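Cysteine hydrolase (Pseudomonas syringae pv. phaseolicola 1448A, PDB 3IRV) probably acts as a hydrolase of the isochorismatase-like cysteine hydrolase family. Local coordinates at residues A24-D29 / D140-C145. Sequence-based numbering, arbitrary orientation.
Sequences AVIVVD and DTIIVC
Thr-141 opens the pairing of two parallel strands by accepting the amide N-H of Ala-24, with 3.0 Å from Ala-24 N to Thr-141 O. At Ile-142 the contact passes to side chains: in one of the two conformers of Ile-26, Ile-142 CD1 lies 3.7 Å from Ile-26 CD1, and the same Ile-26 methyl also rests against Ile-142 CB and CG2. Ile-143 binds through both of its backbone polar groups: its N donates to Ala-24 O, and its O receives an almost perfectly straight bond from Ile-26 N (2.8 Å, 179° at the hydrogen). Val-144 turns back to the face of Ile-142, where its side chain and that of Val-28 cross at a slant, Val-144 CG1 3.9 Å from Val-28 CG2, on the side covered by helix 149-162. Cys-145 repeats the two-bond grip, its N giving to Ile-26 O and its O taking Val-28 N at 2.7 Å. Val-28 CG2, set beside that same N (chi1 -176°), thereby comes within 3.2 Å of Cys-145 O, while Cys-145 SG rests 4.0 Å from Val-27 CG2 on the face lined by helix 50-62. With strand 66-72 bonded to the far edge of 24-28 and strand 166-170 beyond 141-145, this pair, whose touching residues are all buried, illustrates the central parallel sheet, covered by helices on both faces, of the isochorismatase-like alpha/beta/alpha fold.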
ATOM      1  N   ALA A  24     -20.321  -1.209  -3.148  1.00 12.76           N
ATOM      2  CA  ALA A  24     -20.064  -2.617  -3.388  1.00 11.49           C
ATOM      3  C   ALA A  24     -19.268  -3.196  -2.231  1.00 13.00           C
ATOM      4  O   ALA A  24     -18.483  -2.495  -1.605  1.00 15.73           O
ATOM      5  CB  ALA A  24     -19.274  -2.809  -4.643  1.00 12.88           C
ATOM      6  N   VAL A  25     -19.438  -4.499  -2.016  1.00 11.32           N
ATOM      7  CA  VAL A  25     -18.605  -5.241  -1.058  1.00 10.24           C
ATOM      8  C   VAL A  25     -17.543  -5.970  -1.838  1.00 14.22           C
ATOM      9  O   VAL A  25     -17.845  -6.611  -2.846  1.00 15.18           O
ATOM     10  CB  VAL A  25     -19.436  -6.314  -0.301  1.00 11.82           C
ATOM     11  CG1 VAL A  25     -18.537  -7.258   0.536  1.00 14.74           C
ATOM     12  CG2 VAL A  25     -20.507  -5.620   0.558  1.00 16.80           C
ATOM     13  N   ILE A  26     -16.303  -5.858  -1.374  1.00 12.49           N
ATOM     14  CA  ILE A  26     -15.203  -6.565  -2.014  0.50 10.90           C
ATOM     15  C   ILE A  26     -14.638  -7.605  -1.040  1.00 13.97           C
ATOM     16  O   ILE A  26     -14.162  -7.281   0.057  1.00 14.06           O
ATOM     17  CB  ILE A  26     -14.094  -5.619  -2.494  0.50 13.53           C
ATOM     18  CG1 ILE A  26     -14.681  -4.504  -3.372  0.50 11.92           C
ATOM     19  CG2 ILE A  26     -13.022  -6.412  -3.259  0.50 10.83           C
ATOM     20  CD1 ILE A  26     -13.653  -3.475  -3.792  0.50 15.70           C
ATOM     21  N   VAL A  27     -14.728  -8.877  -1.443  1.00 11.87           N
ATOM     22  CA  VAL A  27     -14.250  -9.997  -0.616  1.00  9.86           C
ATOM     23  C   VAL A  27     -12.886 -10.429  -1.158  1.00 14.70           C
ATOM     24  O   VAL A  27     -12.788 -11.045  -2.241  1.00 13.51           O
ATOM     25  CB  VAL A  27     -15.224 -11.202  -0.666  1.00 11.10           C
ATOM     26  CG1 VAL A  27     -14.746 -12.273   0.281  1.00 13.86           C
ATOM     27  CG2 VAL A  27     -16.682 -10.763  -0.299  1.00 12.31           C
ATOM     28  N   VAL A  28     -11.837 -10.055  -0.432  1.00 12.09           N
ATOM     29  CA  VAL A  28     -10.480 -10.228  -0.945  1.00 11.39           C
ATOM     30  C   VAL A  28      -9.910 -11.614  -0.648  1.00 13.74           C
ATOM     31  O   VAL A  28      -9.670 -11.952   0.531  1.00 11.78           O
ATOM     32  CB  VAL A  28      -9.543  -9.155  -0.359  1.00 13.20           C
ATOM     33  CG1 VAL A  28      -8.130  -9.286  -0.973  1.00 11.86           C
ATOM     34  CG2 VAL A  28     -10.154  -7.736  -0.552  1.00 10.18           C
ATOM     35  N   ASP A  29      -9.696 -12.400  -1.709  1.00 13.64           N
ATOM     36  CA  ASP A  29      -8.866 -13.606  -1.677  1.00 10.06           C
ATOM     37  C   ASP A  29      -9.281 -14.622  -0.596  1.00 12.09           C
ATOM     38  O   ASP A  29      -8.425 -15.237   0.056  1.00 12.35           O
ATOM     39  CB  ASP A  29      -7.389 -13.214  -1.525  1.00 11.81           C
ATOM     40  CG  ASP A  29      -6.852 -12.508  -2.768  1.00 15.27           C
ATOM     41  OD1 ASP A  29      -7.615 -12.398  -3.759  1.00 16.78           O
ATOM     42  OD2 ASP A  29      -5.695 -12.043  -2.724  1.00 19.73           O
ATOM     43  N   ASP A 140     -19.163   4.354  -5.927  1.00 13.86           N
ATOM     44  CA  ASP A 140     -18.040   5.177  -5.437  1.00 11.86           C
ATOM     45  C   ASP A 140     -17.631   4.845  -3.998  1.00 11.88           C
ATOM     46  O   ASP A 140     -16.758   5.509  -3.418  1.00 14.90           O
ATOM     47  CB  ASP A 140     -18.334   6.680  -5.592  1.00 15.76           C
ATOM     48  CG  ASP A 140     -19.372   7.195  -4.601  1.00 15.40           C
ATOM     49  OD1 ASP A 140     -20.025   6.400  -3.896  1.00 14.70           O
ATOM     50  OD2 ASP A 140     -19.549   8.437  -4.536  1.00 21.32           O
ATOM     51  N   THR A 141     -18.274   3.825  -3.435  1.00 12.85           N
ATOM     52  CA  THR A 141     -18.016   3.432  -2.063  1.00 13.18           C
ATOM     53  C   THR A 141     -17.809   1.929  -2.021  1.00 14.29           C
ATOM     54  O   THR A 141     -18.629   1.164  -2.561  1.00 13.13           O
ATOM     55  CB  THR A 141     -19.188   3.838  -1.155  1.00 16.63           C
ATOM     56  OG1 THR A 141     -19.420   5.248  -1.302  1.00 14.78           O
ATOM     57  CG2 THR A 141     -18.877   3.487   0.315  1.00 14.63           C
ATOM     58  N   ILE A 142     -16.697   1.501  -1.422  1.00 12.96           N
ATOM     59  CA  ILE A 142     -16.386   0.065  -1.335  1.00 12.36           C
ATOM     60  C   ILE A 142     -16.120  -0.375   0.102  1.00 12.64           C
ATOM     61  O   ILE A 142     -15.439   0.326   0.854  1.00 12.03           O
ATOM     62  CB  ILE A 142     -15.207  -0.349  -2.266  1.00 13.05           C
ATOM     63  CG1 ILE A 142     -13.911   0.421  -1.938  1.00 15.00           C
ATOM     64  CG2 ILE A 142     -15.576  -0.158  -3.760  1.00 14.39           C
ATOM     65  CD1 ILE A 142     -12.683  -0.022  -2.789  1.00 14.73           C
ATOM     66  N   ILE A 143     -16.646  -1.555   0.450  1.00 10.82           N
ATOM     67  CA  ILE A 143     -16.465  -2.136   1.787  1.00 10.95           C
ATOM     68  C   ILE A 143     -15.514  -3.312   1.603  1.00 12.97           C
ATOM     69  O   ILE A 143     -15.838  -4.228   0.833  1.00 13.89           O
ATOM     70  CB  ILE A 143     -17.823  -2.671   2.312  1.00 12.99           C
ATOM     71  CG1 ILE A 143     -18.793  -1.489   2.493  1.00 14.46           C
ATOM     72  CG2 ILE A 143     -17.650  -3.430   3.631  1.00 16.96           C
ATOM     73  CD1 ILE A 143     -20.258  -1.919   2.666  1.00 18.09           C
ATOM     74  N   VAL A 144     -14.372  -3.310   2.303  1.00 13.17           N
ATOM     75  CA  VAL A 144     -13.317  -4.290   2.041  1.00 11.65           C
ATOM     76  C   VAL A 144     -13.216  -5.263   3.210  1.00 12.18           C
ATOM     77  O   VAL A 144     -13.153  -4.833   4.380  1.00 12.48           O
ATOM     78  CB  VAL A 144     -11.956  -3.595   1.803  1.00 13.60           C
ATOM     79  CG1 VAL A 144     -10.815  -4.623   1.700  1.00 13.88           C
ATOM     80  CG2 VAL A 144     -12.028  -2.720   0.528  1.00 12.63           C
ATOM     81  N   CYS A 145     -13.250  -6.555   2.880  1.00 13.33           N
ATOM     82  CA  CYS A 145     -13.006  -7.626   3.840  1.00 13.26           C
ATOM     83  C   CYS A 145     -12.181  -8.718   3.174  1.00 12.35           C
ATOM     84  O   CYS A 145     -11.996  -8.686   1.944  1.00 12.00           O
ATOM     85  CB  CYS A 145     -14.337  -8.182   4.341  1.00 13.65           C
ATOM     86  SG  CYS A 145     -15.362  -8.951   3.005  1.00 15.02           S
TER